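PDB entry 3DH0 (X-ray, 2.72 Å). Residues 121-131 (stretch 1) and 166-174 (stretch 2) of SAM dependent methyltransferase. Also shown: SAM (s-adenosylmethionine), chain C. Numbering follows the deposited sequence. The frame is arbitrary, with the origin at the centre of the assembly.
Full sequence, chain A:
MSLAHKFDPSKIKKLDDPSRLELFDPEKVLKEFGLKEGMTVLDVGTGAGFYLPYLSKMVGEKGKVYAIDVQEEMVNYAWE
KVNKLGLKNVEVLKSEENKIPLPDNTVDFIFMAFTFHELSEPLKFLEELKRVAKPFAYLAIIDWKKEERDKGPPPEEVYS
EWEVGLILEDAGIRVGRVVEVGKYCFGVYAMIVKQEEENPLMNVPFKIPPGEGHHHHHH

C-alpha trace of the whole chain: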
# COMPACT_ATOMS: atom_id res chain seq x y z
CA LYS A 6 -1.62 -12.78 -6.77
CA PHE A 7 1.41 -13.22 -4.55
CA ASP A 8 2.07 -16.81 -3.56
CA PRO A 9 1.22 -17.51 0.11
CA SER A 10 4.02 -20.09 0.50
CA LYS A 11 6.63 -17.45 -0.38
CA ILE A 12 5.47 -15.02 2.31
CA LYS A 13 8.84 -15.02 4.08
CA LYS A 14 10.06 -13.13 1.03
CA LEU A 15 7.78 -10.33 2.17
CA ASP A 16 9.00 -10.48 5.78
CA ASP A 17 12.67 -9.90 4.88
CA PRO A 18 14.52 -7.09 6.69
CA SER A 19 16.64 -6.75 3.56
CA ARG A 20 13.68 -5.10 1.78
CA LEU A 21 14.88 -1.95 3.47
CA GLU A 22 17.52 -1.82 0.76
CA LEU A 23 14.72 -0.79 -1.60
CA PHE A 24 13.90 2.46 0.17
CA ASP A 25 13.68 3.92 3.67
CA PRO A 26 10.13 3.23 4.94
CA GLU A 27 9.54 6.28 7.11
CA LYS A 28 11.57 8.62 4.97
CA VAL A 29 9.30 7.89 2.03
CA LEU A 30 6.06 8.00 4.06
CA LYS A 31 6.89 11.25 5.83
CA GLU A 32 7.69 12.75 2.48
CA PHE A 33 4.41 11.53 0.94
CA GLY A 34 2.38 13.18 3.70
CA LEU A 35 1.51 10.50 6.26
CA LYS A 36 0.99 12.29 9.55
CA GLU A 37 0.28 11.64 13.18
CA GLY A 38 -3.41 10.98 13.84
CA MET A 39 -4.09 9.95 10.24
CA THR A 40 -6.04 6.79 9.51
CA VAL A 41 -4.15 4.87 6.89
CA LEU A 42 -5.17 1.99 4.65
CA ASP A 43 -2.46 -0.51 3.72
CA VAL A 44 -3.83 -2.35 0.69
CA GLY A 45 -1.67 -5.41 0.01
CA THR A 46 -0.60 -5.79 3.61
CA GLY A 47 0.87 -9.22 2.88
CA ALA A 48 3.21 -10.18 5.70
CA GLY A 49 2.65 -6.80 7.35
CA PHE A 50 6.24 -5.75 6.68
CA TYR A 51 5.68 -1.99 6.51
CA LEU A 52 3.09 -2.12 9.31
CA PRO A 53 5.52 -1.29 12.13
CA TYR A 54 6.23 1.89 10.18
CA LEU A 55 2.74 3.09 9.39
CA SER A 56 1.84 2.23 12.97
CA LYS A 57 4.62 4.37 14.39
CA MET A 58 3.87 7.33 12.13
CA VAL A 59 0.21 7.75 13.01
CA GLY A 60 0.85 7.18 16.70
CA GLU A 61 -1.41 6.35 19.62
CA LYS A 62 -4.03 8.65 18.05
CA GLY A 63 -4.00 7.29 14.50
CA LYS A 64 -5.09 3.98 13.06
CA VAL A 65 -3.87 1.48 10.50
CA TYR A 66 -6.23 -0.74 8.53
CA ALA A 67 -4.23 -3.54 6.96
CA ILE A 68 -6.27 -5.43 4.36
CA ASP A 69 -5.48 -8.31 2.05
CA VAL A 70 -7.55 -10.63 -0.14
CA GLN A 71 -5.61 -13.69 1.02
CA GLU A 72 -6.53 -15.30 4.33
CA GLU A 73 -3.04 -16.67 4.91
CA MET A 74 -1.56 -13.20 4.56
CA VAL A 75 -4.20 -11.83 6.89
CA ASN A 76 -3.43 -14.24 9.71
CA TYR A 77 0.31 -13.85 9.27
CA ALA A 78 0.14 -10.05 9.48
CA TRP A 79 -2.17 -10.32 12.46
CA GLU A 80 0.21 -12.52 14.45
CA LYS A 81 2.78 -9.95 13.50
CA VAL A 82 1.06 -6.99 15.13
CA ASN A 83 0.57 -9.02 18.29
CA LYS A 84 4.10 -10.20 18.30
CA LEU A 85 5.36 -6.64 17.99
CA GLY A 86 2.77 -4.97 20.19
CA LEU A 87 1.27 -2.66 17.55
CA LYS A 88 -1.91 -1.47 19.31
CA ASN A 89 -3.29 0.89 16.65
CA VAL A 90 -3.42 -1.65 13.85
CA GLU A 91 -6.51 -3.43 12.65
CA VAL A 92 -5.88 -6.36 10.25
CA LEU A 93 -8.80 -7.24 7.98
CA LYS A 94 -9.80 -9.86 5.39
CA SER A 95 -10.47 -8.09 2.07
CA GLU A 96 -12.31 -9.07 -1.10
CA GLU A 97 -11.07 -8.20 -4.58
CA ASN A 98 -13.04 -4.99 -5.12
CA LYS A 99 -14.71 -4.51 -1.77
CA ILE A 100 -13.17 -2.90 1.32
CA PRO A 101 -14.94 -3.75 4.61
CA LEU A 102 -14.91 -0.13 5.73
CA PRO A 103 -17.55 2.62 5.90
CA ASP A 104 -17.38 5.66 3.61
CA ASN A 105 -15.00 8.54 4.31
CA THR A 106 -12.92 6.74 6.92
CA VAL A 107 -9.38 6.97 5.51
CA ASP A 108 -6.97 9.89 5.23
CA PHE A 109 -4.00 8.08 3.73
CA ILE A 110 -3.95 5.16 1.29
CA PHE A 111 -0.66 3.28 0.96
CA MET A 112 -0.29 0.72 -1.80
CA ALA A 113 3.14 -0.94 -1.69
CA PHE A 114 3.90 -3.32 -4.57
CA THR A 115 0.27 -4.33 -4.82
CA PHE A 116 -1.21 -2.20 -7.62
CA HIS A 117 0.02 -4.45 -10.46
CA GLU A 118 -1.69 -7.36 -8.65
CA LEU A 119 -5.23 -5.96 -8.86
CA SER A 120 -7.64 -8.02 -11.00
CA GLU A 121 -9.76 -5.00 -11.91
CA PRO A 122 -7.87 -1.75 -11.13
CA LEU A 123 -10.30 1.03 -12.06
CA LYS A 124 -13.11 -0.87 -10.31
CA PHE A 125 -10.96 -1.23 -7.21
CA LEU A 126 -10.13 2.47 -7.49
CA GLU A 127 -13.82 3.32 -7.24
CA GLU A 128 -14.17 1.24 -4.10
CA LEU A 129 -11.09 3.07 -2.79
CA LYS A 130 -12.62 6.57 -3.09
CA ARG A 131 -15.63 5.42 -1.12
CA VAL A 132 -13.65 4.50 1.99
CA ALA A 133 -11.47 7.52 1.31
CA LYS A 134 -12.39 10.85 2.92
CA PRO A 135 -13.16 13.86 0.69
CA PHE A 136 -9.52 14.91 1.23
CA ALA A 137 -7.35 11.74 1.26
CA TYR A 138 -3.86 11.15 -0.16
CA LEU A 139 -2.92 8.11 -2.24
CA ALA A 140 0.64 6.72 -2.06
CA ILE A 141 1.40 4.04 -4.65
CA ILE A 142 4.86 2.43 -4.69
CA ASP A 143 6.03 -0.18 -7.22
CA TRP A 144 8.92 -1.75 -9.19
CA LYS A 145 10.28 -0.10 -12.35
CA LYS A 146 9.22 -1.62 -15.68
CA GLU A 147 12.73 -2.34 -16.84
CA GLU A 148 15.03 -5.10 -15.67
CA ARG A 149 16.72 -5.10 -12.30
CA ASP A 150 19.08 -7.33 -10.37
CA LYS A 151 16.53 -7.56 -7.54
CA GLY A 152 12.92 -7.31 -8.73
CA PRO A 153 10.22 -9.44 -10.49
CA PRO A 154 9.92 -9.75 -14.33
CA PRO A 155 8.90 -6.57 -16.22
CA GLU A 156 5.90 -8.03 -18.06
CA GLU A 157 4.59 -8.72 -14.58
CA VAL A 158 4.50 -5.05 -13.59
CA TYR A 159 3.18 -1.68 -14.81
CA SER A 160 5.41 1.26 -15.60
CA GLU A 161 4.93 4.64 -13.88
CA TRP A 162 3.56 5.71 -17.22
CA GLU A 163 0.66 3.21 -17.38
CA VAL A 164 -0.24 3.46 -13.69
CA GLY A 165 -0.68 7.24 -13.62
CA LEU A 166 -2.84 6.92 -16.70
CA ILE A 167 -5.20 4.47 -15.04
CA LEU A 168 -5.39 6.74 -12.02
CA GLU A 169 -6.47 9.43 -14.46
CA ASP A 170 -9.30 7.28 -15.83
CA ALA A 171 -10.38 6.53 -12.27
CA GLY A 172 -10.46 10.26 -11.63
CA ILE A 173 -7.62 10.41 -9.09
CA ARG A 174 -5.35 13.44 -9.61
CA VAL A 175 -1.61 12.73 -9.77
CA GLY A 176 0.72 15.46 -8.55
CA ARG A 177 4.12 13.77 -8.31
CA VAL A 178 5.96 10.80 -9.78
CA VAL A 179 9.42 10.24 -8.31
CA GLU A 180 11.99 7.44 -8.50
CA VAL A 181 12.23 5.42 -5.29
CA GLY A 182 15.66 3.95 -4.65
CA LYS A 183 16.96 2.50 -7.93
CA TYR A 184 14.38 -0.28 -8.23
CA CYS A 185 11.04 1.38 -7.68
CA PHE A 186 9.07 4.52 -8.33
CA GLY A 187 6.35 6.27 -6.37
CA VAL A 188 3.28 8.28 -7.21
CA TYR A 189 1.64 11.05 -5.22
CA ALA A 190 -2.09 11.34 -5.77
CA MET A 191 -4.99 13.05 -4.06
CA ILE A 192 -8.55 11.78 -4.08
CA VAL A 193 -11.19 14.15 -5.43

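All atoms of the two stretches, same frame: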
# COMPACT_ATOMS: atom_id res chain seq x y z
N GLU A 121 -9.10 -6.08 -11.20
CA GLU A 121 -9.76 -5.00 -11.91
C GLU A 121 -9.48 -3.65 -11.27
O GLU A 121 -10.27 -3.13 -10.47
CB GLU A 121 -11.25 -5.28 -11.97
CG GLU A 121 -11.55 -6.55 -12.75
CD GLU A 121 -12.84 -7.22 -12.31
OE1 GLU A 121 -12.89 -7.72 -11.16
OE2 GLU A 121 -13.80 -7.24 -13.12
N PRO A 122 -8.33 -3.05 -11.63
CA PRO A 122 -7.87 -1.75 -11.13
C PRO A 122 -8.93 -0.66 -10.97
O PRO A 122 -9.36 -0.36 -9.86
CB PRO A 122 -6.80 -1.36 -12.16
CG PRO A 122 -6.20 -2.66 -12.52
CD PRO A 122 -7.39 -3.60 -12.63
N LEU A 123 -9.34 -0.06 -12.08
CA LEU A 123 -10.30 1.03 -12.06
C LEU A 123 -11.61 0.78 -11.28
O LEU A 123 -12.30 1.71 -10.88
CB LEU A 123 -10.59 1.48 -13.50
CG LEU A 123 -11.06 0.46 -14.54
CD1 LEU A 123 -10.98 1.12 -15.92
CD2 LEU A 123 -10.21 -0.83 -14.51
N LYS A 124 -11.91 -0.49 -11.05
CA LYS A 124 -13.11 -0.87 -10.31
C LYS A 124 -12.73 -0.88 -8.84
O LYS A 124 -13.55 -0.62 -7.98
CB LYS A 124 -13.57 -2.27 -10.77
CG LYS A 124 -14.85 -2.77 -10.15
CD LYS A 124 -15.28 -4.11 -10.77
CE LYS A 124 -15.58 -3.97 -12.27
NZ LYS A 124 -15.93 -5.27 -12.94
N PHE A 125 -11.47 -1.21 -8.57
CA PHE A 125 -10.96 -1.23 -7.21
C PHE A 125 -10.79 0.22 -6.78
O PHE A 125 -11.09 0.59 -5.63
CB PHE A 125 -9.63 -1.95 -7.16
CG PHE A 125 -9.00 -1.94 -5.80
CD1 PHE A 125 -8.14 -0.92 -5.43
CD2 PHE A 125 -9.30 -2.94 -4.88
CE1 PHE A 125 -7.59 -0.88 -4.15
CE2 PHE A 125 -8.75 -2.92 -3.60
CZ PHE A 125 -7.90 -1.89 -3.23
N LEU A 126 -10.32 1.04 -7.72
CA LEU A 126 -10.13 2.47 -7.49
C LEU A 126 -11.42 3.15 -7.05
O LEU A 126 -11.40 4.05 -6.23
CB LEU A 126 -9.62 3.13 -8.76
CG LEU A 126 -8.11 3.11 -9.01
CD1 LEU A 126 -7.40 3.91 -7.93
CD2 LEU A 126 -7.63 1.69 -9.01
N GLU A 127 -12.55 2.72 -7.61
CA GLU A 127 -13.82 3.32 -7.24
C GLU A 127 -14.13 2.96 -5.80
O GLU A 127 -14.53 3.82 -5.00
CB GLU A 127 -14.95 2.82 -8.13
CG GLU A 127 -14.77 3.18 -9.58
CD GLU A 127 -14.53 4.67 -9.81
OE1 GLU A 127 -15.41 5.49 -9.45
OE2 GLU A 127 -13.46 5.03 -10.36
N GLU A 128 -13.92 1.69 -5.46
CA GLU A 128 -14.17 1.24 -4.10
C GLU A 128 -13.26 2.04 -3.15
O GLU A 128 -13.68 2.41 -2.05
CB GLU A 128 -13.87 -0.26 -4.00
CG GLU A 128 -14.11 -0.90 -2.64
CD GLU A 128 -15.54 -0.78 -2.13
OE1 GLU A 128 -16.49 -0.69 -2.94
OE2 GLU A 128 -15.73 -0.80 -0.89
N LEU A 129 -12.04 2.32 -3.60
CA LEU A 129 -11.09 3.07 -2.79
C LEU A 129 -11.54 4.48 -2.40
O LEU A 129 -11.34 4.90 -1.27
CB LEU A 129 -9.75 3.16 -3.51
CG LEU A 129 -8.59 2.29 -3.00
CD1 LEU A 129 -7.39 2.56 -3.85
CD2 LEU A 129 -8.27 2.60 -1.54
N LYS A 130 -12.14 5.21 -3.34
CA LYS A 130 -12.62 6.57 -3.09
C LYS A 130 -13.70 6.57 -2.03
O LYS A 130 -13.79 7.48 -1.20
CB LYS A 130 -13.21 7.19 -4.35
CG LYS A 130 -12.38 7.14 -5.61
CD LYS A 130 -12.80 8.30 -6.51
CE LYS A 130 -12.54 8.06 -7.99
NZ LYS A 130 -13.60 7.27 -8.64
N ARG A 131 -14.54 5.54 -2.07
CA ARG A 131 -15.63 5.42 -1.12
C ARG A 131 -15.11 5.45 0.31
O ARG A 131 -15.54 6.29 1.11
CB ARG A 131 -16.42 4.13 -1.36
CG ARG A 131 -17.65 4.01 -0.49
CD ARG A 131 -18.40 2.72 -0.74
NE ARG A 131 -17.71 1.57 -0.18
CZ ARG A 131 -17.40 1.43 1.10
NH1 ARG A 131 -17.72 2.38 1.97
NH2 ARG A 131 -16.78 0.34 1.52
N LEU A 166 -1.87 6.71 -15.64
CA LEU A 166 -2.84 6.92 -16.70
C LEU A 166 -4.16 6.36 -16.18
O LEU A 166 -5.23 6.99 -16.29
CB LEU A 166 -2.39 6.16 -17.94
CG LEU A 166 -2.90 6.63 -19.30
CD1 LEU A 166 -1.73 7.14 -20.15
CD2 LEU A 166 -3.62 5.46 -20.00
N ILE A 167 -4.06 5.17 -15.60
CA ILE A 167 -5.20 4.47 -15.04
C ILE A 167 -5.80 5.34 -13.96
O ILE A 167 -7.01 5.53 -13.90
CB ILE A 167 -4.75 3.13 -14.44
CG1 ILE A 167 -4.11 2.28 -15.52
CG2 ILE A 167 -5.94 2.40 -13.85
CD1 ILE A 167 -3.66 0.94 -15.06
N LEU A 168 -4.95 5.87 -13.09
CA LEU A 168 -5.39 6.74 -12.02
C LEU A 168 -6.20 7.87 -12.63
O LEU A 168 -7.21 8.32 -12.06
CB LEU A 168 -4.16 7.28 -11.29
CG LEU A 168 -3.86 6.78 -9.88
CD1 LEU A 168 -3.97 5.27 -9.80
CD2 LEU A 168 -2.47 7.22 -9.48
N GLU A 169 -5.77 8.34 -13.79
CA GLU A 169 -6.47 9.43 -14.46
C GLU A 169 -7.87 8.97 -14.87
O GLU A 169 -8.85 9.70 -14.67
CB GLU A 169 -5.69 9.88 -15.69
CG GLU A 169 -6.17 11.19 -16.24
CD GLU A 169 -5.30 11.69 -17.38
OE1 GLU A 169 -4.05 11.60 -17.24
OE2 GLU A 169 -5.85 12.16 -18.40
N ASP A 170 -7.98 7.78 -15.45
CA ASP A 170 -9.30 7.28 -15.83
C ASP A 170 -10.17 7.25 -14.59
O ASP A 170 -11.31 7.73 -14.60
CB ASP A 170 -9.24 5.86 -16.37
CG ASP A 170 -8.46 5.74 -17.65
OD1 ASP A 170 -8.64 4.70 -18.33
OD2 ASP A 170 -7.68 6.67 -17.98
N ALA A 171 -9.64 6.67 -13.52
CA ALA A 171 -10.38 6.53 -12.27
C ALA A 171 -10.72 7.87 -11.62
O ALA A 171 -11.44 7.92 -10.61
CB ALA A 171 -9.58 5.68 -11.30
N GLY A 172 -10.19 8.95 -12.19
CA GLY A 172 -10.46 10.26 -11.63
C GLY A 172 -9.43 10.79 -10.65
O GLY A 172 -9.38 11.99 -10.43
N ILE A 173 -8.62 9.93 -10.05
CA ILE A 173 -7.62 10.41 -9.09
C ILE A 173 -6.60 11.34 -9.76
O ILE A 173 -6.09 11.05 -10.84
CB ILE A 173 -6.82 9.27 -8.43
CG1 ILE A 173 -7.77 8.28 -7.76
CG2 ILE A 173 -5.85 9.84 -7.42
CD1 ILE A 173 -8.23 7.18 -8.68
N ARG A 174 -6.30 12.46 -9.09
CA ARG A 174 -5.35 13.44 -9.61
C ARG A 174 -3.92 13.19 -9.12
O ARG A 174 -3.65 13.19 -7.92
CB ARG A 174 -5.78 14.85 -9.22
CG ARG A 174 -6.08 15.03 -7.74
CD ARG A 174 -6.86 16.32 -7.46
NE ARG A 174 -7.66 16.22 -6.23
CZ ARG A 174 -8.48 17.17 -5.78
NH1 ARG A 174 -8.63 18.30 -6.47
NH2 ARG A 174 -9.17 16.98 -4.64
N SAM C . 3.06 -4.76 0.49
CA SAM C . 3.64 -5.98 1.13
C SAM C . 4.98 -5.67 1.75
O SAM C . 5.42 -4.52 1.65
OXT SAM C . 5.56 -6.64 2.33
CB SAM C . 3.80 -7.08 0.09
CG SAM C . 2.58 -7.15 -0.74
SD SAM C . 2.44 -8.35 -2.09
CE SAM C . 3.59 -7.71 -3.30
C5' SAM C . 0.86 -7.97 -2.68
C4' SAM C . -0.30 -8.43 -1.82
O4' SAM C . -1.45 -7.93 -2.49
C3' SAM C . -0.52 -9.95 -1.87
O3' SAM C . -0.20 -10.42 -0.53
C2' SAM C . -2.01 -10.16 -2.12
O2' SAM C . -2.71 -11.11 -1.35
C1' SAM C . -2.52 -8.68 -2.08
N9 SAM C . -3.61 -8.33 -2.97
C8 SAM C . -3.81 -8.63 -4.30
N7 SAM C . -4.91 -8.12 -4.77
C5 SAM C . -5.48 -7.45 -3.69
C6 SAM C . -6.67 -6.69 -3.55
N6 SAM C . -7.53 -6.50 -4.58
N1 SAM C . -6.96 -6.13 -2.31
C2 SAM C . -6.07 -6.35 -1.30
N3 SAM C . -4.93 -7.05 -1.34
C4 SAM C . -4.69 -7.57 -2.57

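What holds the centre of this contact together? Leu-126, buried on the helix of the first stretch, meets three residues of the second. Leu-126 CB lies 3.6 Å from Ala-171 CB, a close approach that the short alanine side chain permits, with the CA-to-CB bonds of both residues pointing toward the opposing stretch. Farther out on the same side chain, Leu-126 CD1 sits 3.5 Å from Ile-173 CD1 and 4.1 Å from Leu-168 CD1. Leu-168 starts out badly placed for this, since its CA-to-CB bond points away, and Ile-173 starts sideways; in both, the end of the side chain comes nearer and reaches the leucine. These are apolar contacts throughout, and no clear hydrogen bond joins the two stretches.

How does the packing continue along the first helix? One turn before Leu-126, Pro-122 CB rests 4.2 Å from Ile-167 CG2, extending the apolar surface toward the start of the helix. Ile-167 likewise precedes Ala-171 by one turn, and the backbone hydrogen bond from Ala-171 N to Ile-167 O, 2.9 Å, ties the two together. Phe-125, next to Leu-126 in sequence, takes no part: its ring lies out of reach of the second stretch, and Phe-125 CE2 is 3.9 Å from N1 of the bound S-adenosylmethionine, in an oblique arrangement.

What does the backbone do after Ala-171? Gly-172 leaves helical geometry with a positive phi of 94°, forming a Schellman motif, and Gly-172 N donates a hydrogen bond to Glu-169 O at 2.9 Å. A side chain at these backbone angles would be jammed against the carbonyl oxygen of Ala-171, and a CB on Gly-172 would also fall about 3.7 Å from Lys-130 CE. After the turn the chain runs on to Ile-173, whose CD1 returns to the apolar centre.

What lies at the polar edge? Lys-130 and Glu-127 form a salt bridge within the first stretch, with Lys-130 NZ 2.7 Å from Glu-127 OE1; Lys-130 NZ also makes a weak hydrogen bond to Glu-127 OE2 at 2.8 Å. The pair sits beside the carbonyl of Ala-171, where Ala-171 O is 3.0 Å from Lys-130 NZ and 3.5 Å from Glu-127 OE2. Whether the lysine donates to that oxygen is left open by the geometry, and the neighbouring 2.8 Å approach of Lys-130 CE to Ala-171 O is too close to be taken literally. Glu-127 reaches this edge from a sideways CA-to-CB bond, its carboxylate coming nearer than its start suggests.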